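Local coordinates for agmatinase (PDB 1WOH), which probably hydrolyses agmatine to putrescine and urea at a site that takes two manganese ions per subunit, at residues Ala29-Leu34 / Val113-Gly118; Thr73-Val78 / Thr296-Phe301; Gln222-Ser227 / Ala263-Val268. All blocks are in the same frame, centred on the assembly; numbering follows the deposited sequence.

In the fold
Interactions 1 and 3 both lie in the central parallel sheet, where strands 114-118 and 266-273 run side by side; Pro114 CD comes 3.1 Å from Val268 O, and Phe116 CD1 lies 3.7 Å from Tyr225 OH. Interaction 2 ties helix 284-302 to the segment leading into strand 80-85, meeting interaction 1 where Phe301 CE1 packs 3.5 Å from Val31 CG2 and interaction 3 where Val300 CG2 touches Val267 CG2. Ser227, ending 222-227, hydrogen-bonds His121, a manganese ligand of this protein although no metal is bound to this chain in the model. Between side chains, His121 is about 7 Å from Tyr225 and about 10 Å from Phe116; interaction 2 lies away from the site.

Interaction 1. Residues Ala29-Leu34 / Val113-Gly118; sequences ADVAAL and VPVFLG
Val31 CG1, anti to the backbone N (chi1 180°), meets Val115, and Phe116 CG, anti to its carbonyl carbon (chi1 -56°), starts a ring whose CD2 and CE2 meet Leu34. The two segments form neighbouring strands of the parallel sheet at the centre of the arginase-family alpha/beta fold, and their short axes lie 20° apart. Val31, Ala33, Val113 and Val115 point to one face of the sheet, Ala32, Leu34, Pro114 and Phe116 to the other. On the valine face Val31 CG1 meets Val115 CG2 at 3.9 Å, the two side chains slanting across each other, and helix 284-302 packs over them through Leu297 and Val293. On the other face Leu34 CB approaches the edge of the Phe116 ring, near its plane, 4.0 Å from CD2. Leu34 CD2 then reaches CE2 of the same ring at 4.1 Å, and helix 93-108 lies over this side with Ala103 and Ala104.

The backbone ladder begins with Val113 N bonded to Asp30 O at 2.9 Å. The next rung, from Ala32 N to Val113 O, is weak at 3.4 Å; Val115 N to Ala32 O is short again at 2.8 Å. Pro114 pairs with Ala32, yet its lack of an N-H costs this ladder nothing, because the rungs use the N-H groups of Val113 and Val115 on either side of it. Further along, Leu117 N bonds to Leu34 O, a carbonyl also approached by the CA-H of Phe116. Val115 O likewise serves two donors: Leu34 N at 2.9 Å, and the CA-H of Ala33, whose CA lies only 3.2 Å from that oxygen.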
loop_
_atom_site.group_PDB
_atom_site.type_symbol
_atom_site.label_atom_id
_atom_site.label_comp_id
_atom_site.label_asym_id
_atom_site.label_seq_id
_atom_site.Cartn_x
_atom_site.Cartn_y
_atom_site.Cartn_z
ATOM N N ALA A 29 15.359 25.899 -26.552
ATOM C CA ALA A 29 16.112 25.389 -25.414
ATOM C C ALA A 29 16.971 24.224 -25.858
ATOM O O ALA A 29 16.683 23.578 -26.867
ATOM C CB ALA A 29 15.167 24.955 -24.309
ATOM N N ASP A 30 18.033 23.954 -25.112
ATOM C CA ASP A 30 18.914 22.849 -25.466
ATOM C C ASP A 30 18.183 21.521 -25.303
ATOM O O ASP A 30 18.300 20.631 -26.146
ATOM C CB ASP A 30 20.167 22.861 -24.587
ATOM C CG ASP A 30 21.027 24.092 -24.817
ATOM O OD1 ASP A 30 21.213 24.473 -25.993
ATOM O OD2 ASP A 30 21.522 24.669 -23.827
ATOM N N VAL A 31 17.424 21.413 -24.217
ATOM C CA VAL A 31 16.668 20.203 -23.890
ATOM C C VAL A 31 15.205 20.546 -23.627
ATOM O O VAL A 31 14.910 21.506 -22.919
ATOM C CB VAL A 31 17.234 19.531 -22.611
ATOM C CG1 VAL A 31 16.437 18.266 -22.274
ATOM C CG2 VAL A 31 18.694 19.200 -22.803
ATOM N N ALA A 32 14.289 19.755 -24.186
ATOM C CA ALA A 32 12.865 19.990 -23.983
ATOM C C ALA A 32 12.170 18.665 -23.706
ATOM O O ALA A 32 12.352 17.695 -24.436
ATOM C CB ALA A 32 12.245 20.658 -25.216
ATOM N N ALA A 33 11.389 18.631 -22.639
ATOM C CA ALA A 33 10.664 17.422 -22.266
ATOM C C ALA A 33 9.224 17.503 -22.761
ATOM O O ALA A 33 8.620 18.574 -22.762
ATOM C CB ALA A 33 10.684 17.259 -20.750
ATOM N N LEU A 34 8.683 16.365 -23.188
ATOM C CA LEU A 34 7.307 16.291 -23.660
ATOM C C LEU A 34 6.755 14.981 -23.134
ATOM O O LEU A 34 7.378 13.926 -23.309
ATOM C CB LEU A 34 7.244 16.293 -25.195
ATOM C CG LEU A 34 5.823 16.124 -25.758
ATOM C CD1 LEU A 34 5.023 17.383 -25.491
ATOM C CD2 LEU A 34 5.878 15.840 -27.246
ATOM N N VAL A 113 18.014 18.370 -27.961
ATOM C CA VAL A 113 17.694 17.007 -27.571
ATOM C C VAL A 113 16.339 16.938 -26.886
ATOM O O VAL A 113 16.156 17.460 -25.785
ATOM C CB VAL A 113 18.740 16.421 -26.606
ATOM C CG1 VAL A 113 18.409 14.954 -26.323
ATOM C CG2 VAL A 113 20.140 16.554 -27.197
ATOM N N PRO A 114 15.357 16.311 -27.546
ATOM C CA PRO A 114 14.035 16.206 -26.930
ATOM C C PRO A 114 13.987 14.964 -26.044
ATOM O O PRO A 114 14.573 13.938 -26.380
ATOM C CB PRO A 114 13.110 16.092 -28.131
ATOM C CG PRO A 114 13.946 15.297 -29.092
ATOM C CD PRO A 114 15.306 15.941 -28.972
ATOM N N VAL A 115 13.310 15.078 -24.909
ATOM C CA VAL A 115 13.153 13.968 -23.976
ATOM C C VAL A 115 11.669 13.657 -23.882
ATOM O O VAL A 115 10.869 14.507 -23.478
ATOM C CB VAL A 115 13.692 14.331 -22.590
ATOM C CG1 VAL A 115 13.400 13.210 -21.606
ATOM C CG2 VAL A 115 15.192 14.586 -22.683
ATOM N N PHE A 116 11.312 12.436 -24.268
ATOM C CA PHE A 116 9.921 11.997 -24.268
ATOM C C PHE A 116 9.630 11.065 -23.107
ATOM O O PHE A 116 10.262 10.020 -22.970
ATOM C CB PHE A 116 9.611 11.284 -25.586
ATOM C CG PHE A 116 9.895 12.121 -26.802
ATOM C CD1 PHE A 116 10.821 11.700 -27.753
ATOM C CD2 PHE A 116 9.257 13.343 -26.983
ATOM C CE1 PHE A 116 11.107 12.490 -28.862
ATOM C CE2 PHE A 116 9.539 14.135 -28.088
ATOM C CZ PHE A 116 10.465 13.707 -29.027
ATOM N N LEU A 117 8.644 11.435 -22.300
ATOM C CA LEU A 117 8.260 10.648 -21.138
ATOM C C LEU A 117 6.966 9.869 -21.396
ATOM O O LEU A 117 5.900 10.463 -21.540
ATOM C CB LEU A 117 8.068 11.582 -19.934
ATOM C CG LEU A 117 9.206 12.585 -19.702
ATOM C CD1 LEU A 117 8.831 13.554 -18.599
ATOM C CD2 LEU A 117 10.482 11.844 -19.346
ATOM N N GLY A 118 7.071 8.544 -21.461
ATOM C CA GLY A 118 5.894 7.716 -21.677
ATOM C C GLY A 118 5.209 7.466 -20.341
ATOM O O GLY A 118 5.716 7.925 -19.318
#

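Interaction 2. Residues Thr73-Val78 / Thr296-Phe301; sequences TRLQGV and TLCEVF
Leu75 pushes its two methyls against one side of the helix: CD1 rests on Cys298 SG at 3.7 Å, while CD2 approaches Leu297 O and touches Phe301 CB at 3.9 Å. The Leu75 and Phe301 side chains cross at about a right angle. Beside them Val78 lays CG1 over the centre of the Phe301 ring, 4.0 Å from the centroid and 9° off the ring normal, a clear CH-pi contact. Leu75 and Val78 stand at the two ends of a type II beta turn, closed by a hydrogen bond from Val78 N to Leu75 O. Gly77 fills the turn position whose backbone angles would jam a CB against the preceding carbonyl.

Further out, the Arg74 chain packs on Cys298, CB, CD and NE all touching it. Its bend at chi3 (-65°) brings NE within 3.7 Å of Cys298 CB, which stands over one face of the guanidinium, offset toward the rim. At the guanidinium edge, NH1 forms a salt bridge with Glu299 OE2 at 3.1 Å. The hydrogen bond within it is weak, the N-H bent well off line; the carboxylate plane stands 82° from the guanidinium. A water bridges the two backbones, accepting from Leu75 N at 3.1 Å and donating to Cys298 O at 3.0 Å.

Phe66 of strand 66-67 packs against both Leu75 and Cys298, and Leu184 of a neighbouring subunit against Arg74. The Glu299 side chain packs against Met255 and Ala259 of helix 251-264, while Phe301 and Val78 both touch Val31 of strand 31-36, where turn, helix and central sheet meet.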
loop_
_atom_site.group_PDB
_atom_site.type_symbol
_atom_site.label_atom_id
_atom_site.label_comp_id
_atom_site.label_asym_id
_atom_site.label_seq_id
_atom_site.Cartn_x
_atom_site.Cartn_y
_atom_site.Cartn_z
ATOM N N THR A 73 31.764 20.151 -13.240
ATOM C CA THR A 73 30.338 20.394 -13.418
ATOM C C THR A 73 29.839 19.985 -14.798
ATOM O O THR A 73 30.508 20.214 -15.806
ATOM C CB THR A 73 30.006 21.877 -13.192
ATOM O OG1 THR A 73 30.378 22.242 -11.857
ATOM C CG2 THR A 73 28.509 22.137 -13.390
ATOM N N ARG A 74 28.660 19.372 -14.836
ATOM C CA ARG A 74 28.071 18.945 -16.100
ATOM C C ARG A 74 26.733 19.642 -16.300
ATOM O O ARG A 74 26.044 19.965 -15.335
ATOM C CB ARG A 74 27.910 17.422 -16.128
ATOM C CG ARG A 74 29.235 16.685 -16.325
ATOM C CD ARG A 74 29.046 15.194 -16.501
ATOM N NE ARG A 74 28.502 14.567 -15.303
ATOM C CZ ARG A 74 28.245 13.266 -15.193
ATOM N NH1 ARG A 74 28.486 12.452 -16.213
ATOM N NH2 ARG A 74 27.750 12.782 -14.061
ATOM N N LEU A 75 26.386 19.878 -17.561
ATOM C CA LEU A 75 25.161 20.570 -17.946
ATOM C C LEU A 75 25.174 22.044 -17.557
ATOM O O LEU A 75 24.127 22.680 -17.437
ATOM C CB LEU A 75 23.924 19.880 -17.356
ATOM C CG LEU A 75 23.636 18.496 -17.945
ATOM C CD1 LEU A 75 22.364 17.935 -17.315
ATOM C CD2 LEU A 75 23.477 18.590 -19.461
ATOM N N GLN A 76 26.366 22.598 -17.368
ATOM C CA GLN A 76 26.470 24.008 -17.017
ATOM C C GLN A 76 26.047 24.846 -18.222
ATOM O O GLN A 76 26.585 24.690 -19.319
ATOM C CB GLN A 76 27.907 24.356 -16.619
ATOM C CG GLN A 76 28.129 25.840 -16.373
ATOM C CD GLN A 76 27.315 26.374 -15.207
ATOM O OE1 GLN A 76 27.147 27.584 -15.059
ATOM N NE2 GLN A 76 26.817 25.474 -14.368
ATOM N N GLY A 77 25.071 25.724 -18.021
ATOM C CA GLY A 77 24.608 26.564 -19.110
ATOM C C GLY A 77 23.666 25.882 -20.086
ATOM O O GLY A 77 23.229 26.490 -21.062
ATOM N N VAL A 78 23.353 24.613 -19.842
ATOM C CA VAL A 78 22.441 23.893 -20.726
ATOM C C VAL A 78 21.015 24.260 -20.329
ATOM O O VAL A 78 20.602 24.043 -19.190
ATOM C CB VAL A 78 22.646 22.367 -20.619
ATOM C CG1 VAL A 78 21.671 21.639 -21.541
ATOM C CG2 VAL A 78 24.079 22.017 -21.001
ATOM N N THR A 296 21.923 10.688 -18.254
ATOM C CA THR A 296 22.154 10.441 -19.671
ATOM C C THR A 296 22.403 11.765 -20.387
ATOM O O THR A 296 23.302 11.867 -21.223
ATOM C CB THR A 296 20.962 9.707 -20.319
ATOM O OG1 THR A 296 20.833 8.407 -19.724
ATOM C CG2 THR A 296 21.188 9.542 -21.818
ATOM N N LEU A 297 21.619 12.784 -20.057
ATOM C CA LEU A 297 21.803 14.091 -20.675
ATOM C C LEU A 297 23.180 14.668 -20.329
ATOM O O LEU A 297 23.787 15.366 -21.145
ATOM C CB LEU A 297 20.698 15.049 -20.234
ATOM C CG LEU A 297 19.299 14.709 -20.763
ATOM C CD1 LEU A 297 18.259 15.588 -20.087
ATOM C CD2 LEU A 297 19.258 14.897 -22.272
ATOM N N CYS A 298 23.671 14.384 -19.126
ATOM C CA CYS A 298 24.995 14.874 -18.736
ATOM C C CYS A 298 26.001 14.293 -19.710
ATOM O O CYS A 298 26.872 14.998 -20.220
ATOM C CB CYS A 298 25.375 14.408 -17.330
ATOM S SG CYS A 298 24.617 15.299 -15.987
ATOM N N GLU A 299 25.874 12.991 -19.953
ATOM C CA GLU A 299 26.762 12.291 -20.864
ATOM C C GLU A 299 26.604 12.840 -22.274
ATOM O O GLU A 299 27.591 13.094 -22.959
ATOM C CB GLU A 299 26.459 10.789 -20.856
ATOM C CG GLU A 299 26.716 10.076 -19.526
ATOM C CD GLU A 299 28.183 10.076 -19.122
ATOM O OE1 GLU A 299 29.046 10.226 -20.012
ATOM O OE2 GLU A 299 28.475 9.908 -17.916
ATOM N N VAL A 300 25.361 13.027 -22.714
ATOM C CA VAL A 300 25.124 13.546 -24.059
ATOM C C VAL A 300 25.827 14.889 -24.280
ATOM O O VAL A 300 26.616 15.037 -25.211
ATOM C CB VAL A 300 23.611 13.715 -24.340
ATOM C CG1 VAL A 300 23.395 14.514 -25.619
ATOM C CG2 VAL A 300 22.957 12.345 -24.475
ATOM N N PHE A 301 25.563 15.860 -23.414
ATOM C CA PHE A 301 26.172 17.169 -23.596
ATOM C C PHE A 301 27.664 17.253 -23.289
ATOM O O PHE A 301 28.281 18.290 -23.510
ATOM C CB PHE A 301 25.392 18.227 -22.818
ATOM C CG PHE A 301 24.094 18.600 -23.469
ATOM C CD1 PHE A 301 22.963 17.810 -23.301
ATOM C CD2 PHE A 301 24.018 19.702 -24.316
ATOM C CE1 PHE A 301 21.777 18.107 -23.967
ATOM C CE2 PHE A 301 22.838 20.011 -24.990
ATOM C CZ PHE A 301 21.712 19.210 -24.816
HETATM O O HOH W 1 27.628 17.832 -19.599
#

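Interaction 3. Residues Gln222-Ser227 / Ala263-Val268; sequences QNVYFS and ANNTVV
Val224 and Val268 have the most surface buried here, with Asn265 and Val267 next. Val224 N takes hold of Thr266 O at 2.8 Å, and Val224 O receives Val268 N at the same length, so one residue supplies two rungs of the ladder. Val268 CG2, placed between its backbone N and carbonyl carbon, presses on Val224 O at 3.3 Å; its CG1 leans on Asn223 CB. Val224 CG2, for its part, packs 3.7 Å from Asn265 CB.

Asn265 brings its amide up to the other segment, at Gln222, where OD1 accepts Gln222 N at 2.9 Å, in the carbonyl plane and on a lone pair. Its ND2 bonds to Pro219 O and to Ala261 O, so both ends of the amide are engaged. An alanine here would probably leave Gln222 N, Pro219 O and Ala261 O without these side-chain mates, letting the join between helix and strand shift. That join belongs to a beta-alpha-beta unit: strand 223-229, helix 251-264, then strand 266-273, which returns parallel and next to the first, the short strand axes here 50° apart.

Val267 points to the same face as Val224 and sets CG2 3.6 Å from Phe226 CE1, the two side chains crossing at about a right angle; Phe226 also packs against Leu258 and Ala261 of helix 251-264. On the other face Asn223 and Thr266 lie side by side; a water donates to Asn223 OD1 at 2.7 Å and lies 3.1 Å from Thr266 OG1, while Asn223 ND2 bonds to Pro135 O.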
loop_
_atom_site.group_PDB
_atom_site.type_symbol
_atom_site.label_atom_id
_atom_site.label_comp_id
_atom_site.label_asym_id
_atom_site.label_seq_id
_atom_site.Cartn_x
_atom_site.Cartn_y
_atom_site.Cartn_z
ATOM N N GLN A 222 26.909 7.632 -35.683
ATOM C CA GLN A 222 25.550 7.599 -36.221
ATOM C C GLN A 222 24.609 8.590 -35.545
ATOM O O GLN A 222 24.944 9.188 -34.526
ATOM C CB GLN A 222 24.973 6.190 -36.039
ATOM C CG GLN A 222 25.866 5.086 -36.548
ATOM C CD GLN A 222 25.827 4.957 -38.057
ATOM O OE1 GLN A 222 25.542 5.920 -38.770
ATOM N NE2 GLN A 222 26.124 3.766 -38.552
ATOM N N ASN A 223 23.431 8.776 -36.137
ATOM C CA ASN A 223 22.412 9.631 -35.546
ATOM C C ASN A 223 21.636 8.615 -34.725
ATOM O O ASN A 223 21.036 7.693 -35.280
ATOM C CB ASN A 223 21.503 10.237 -36.612
ATOM C CG ASN A 223 22.193 11.315 -37.409
ATOM O OD1 ASN A 223 22.844 12.192 -36.841
ATOM N ND2 ASN A 223 22.046 11.266 -38.729
ATOM N N VAL A 224 21.661 8.778 -33.410
ATOM C CA VAL A 224 21.006 7.831 -32.522
ATOM C C VAL A 224 19.851 8.362 -31.682
ATOM O O VAL A 224 19.910 9.457 -31.123
ATOM C CB VAL A 224 22.056 7.196 -31.572
ATOM C CG1 VAL A 224 21.368 6.336 -30.499
ATOM C CG2 VAL A 224 23.036 6.359 -32.378
ATOM N N TYR A 225 18.792 7.561 -31.619
ATOM C CA TYR A 225 17.618 7.857 -30.811
ATOM C C TYR A 225 17.685 6.791 -29.722
ATOM O O TYR A 225 17.850 5.605 -30.025
ATOM C CB TYR A 225 16.345 7.666 -31.637
ATOM C CG TYR A 225 15.053 7.828 -30.866
ATOM C CD1 TYR A 225 14.336 9.025 -30.910
ATOM C CD2 TYR A 225 14.523 6.766 -30.134
ATOM C CE1 TYR A 225 13.113 9.160 -30.249
ATOM C CE2 TYR A 225 13.306 6.888 -29.467
ATOM C CZ TYR A 225 12.607 8.081 -29.532
ATOM O OH TYR A 225 11.391 8.189 -28.896
ATOM N N PHE A 226 17.594 7.212 -28.464
ATOM C CA PHE A 226 17.633 6.289 -27.327
ATOM C C PHE A 226 16.213 5.968 -26.885
ATOM O O PHE A 226 15.423 6.878 -26.646
ATOM C CB PHE A 226 18.333 6.934 -26.121
ATOM C CG PHE A 226 19.829 7.026 -26.235
ATOM C CD1 PHE A 226 20.484 8.200 -25.879
ATOM C CD2 PHE A 226 20.586 5.933 -26.631
ATOM C CE1 PHE A 226 21.875 8.287 -25.910
ATOM C CE2 PHE A 226 21.980 6.005 -26.668
ATOM C CZ PHE A 226 22.626 7.186 -26.306
ATOM N N SER A 227 15.881 4.683 -26.786
ATOM C CA SER A 227 14.570 4.298 -26.282
ATOM C C SER A 227 14.845 3.460 -25.048
ATOM O O SER A 227 15.424 2.381 -25.143
ATOM C CB SER A 227 13.774 3.467 -27.289
ATOM O OG SER A 227 12.532 3.094 -26.708
ATOM N N ALA A 263 28.761 9.010 -26.157
ATOM C CA ALA A 263 30.108 9.516 -26.390
ATOM C C ALA A 263 30.605 9.361 -27.820
ATOM O O ALA A 263 31.520 10.069 -28.234
ATOM C CB ALA A 263 31.082 8.827 -25.441
ATOM N N ASN A 264 30.003 8.447 -28.575
ATOM C CA ASN A 264 30.450 8.184 -29.943
ATOM C C ASN A 264 29.406 8.408 -31.028
ATOM O O ASN A 264 29.612 7.995 -32.166
ATOM C CB ASN A 264 30.947 6.739 -30.042
ATOM C CG ASN A 264 32.064 6.441 -29.067
ATOM O OD1 ASN A 264 33.160 6.990 -29.177
ATOM N ND2 ASN A 264 31.790 5.573 -28.098
ATOM N N ASN A 265 28.297 9.056 -30.690
ATOM C CA ASN A 265 27.245 9.277 -31.676
ATOM C C ASN A 265 26.565 10.621 -31.510
ATOM O O ASN A 265 26.780 11.323 -30.527
ATOM C CB ASN A 265 26.181 8.179 -31.556
ATOM C CG ASN A 265 26.715 6.802 -31.887
ATOM O OD1 ASN A 265 26.817 6.424 -33.059
ATOM N ND2 ASN A 265 27.064 6.041 -30.857
ATOM N N THR A 266 25.738 10.971 -32.487
ATOM C CA THR A 266 24.982 12.210 -32.434
ATOM C C THR A 266 23.602 11.801 -31.922
ATOM O O THR A 266 22.829 11.185 -32.651
ATOM C CB THR A 266 24.828 12.839 -33.830
ATOM O OG1 THR A 266 26.122 13.154 -34.358
ATOM C CG2 THR A 266 23.990 14.107 -33.753
ATOM N N VAL A 267 23.315 12.128 -30.665
ATOM C CA VAL A 267 22.037 11.787 -30.037
ATOM C C VAL A 267 20.949 12.781 -30.447
ATOM O O VAL A 267 21.056 13.978 -30.172
ATOM C CB VAL A 267 22.181 11.780 -28.497
ATOM C CG1 VAL A 267 20.866 11.375 -27.845
ATOM C CG2 VAL A 267 23.289 10.818 -28.098
ATOM N N VAL A 268 19.900 12.274 -31.094
ATOM C CA VAL A 268 18.806 13.109 -31.582
ATOM C C VAL A 268 17.561 13.138 -30.697
ATOM O O VAL A 268 16.663 13.963 -30.898
ATOM C CB VAL A 268 18.390 12.662 -33.005
ATOM C CG1 VAL A 268 19.605 12.679 -33.922
ATOM C CG2 VAL A 268 17.793 11.256 -32.963
HETATM O O HOH W 2 25.478 12.373 -37.305
#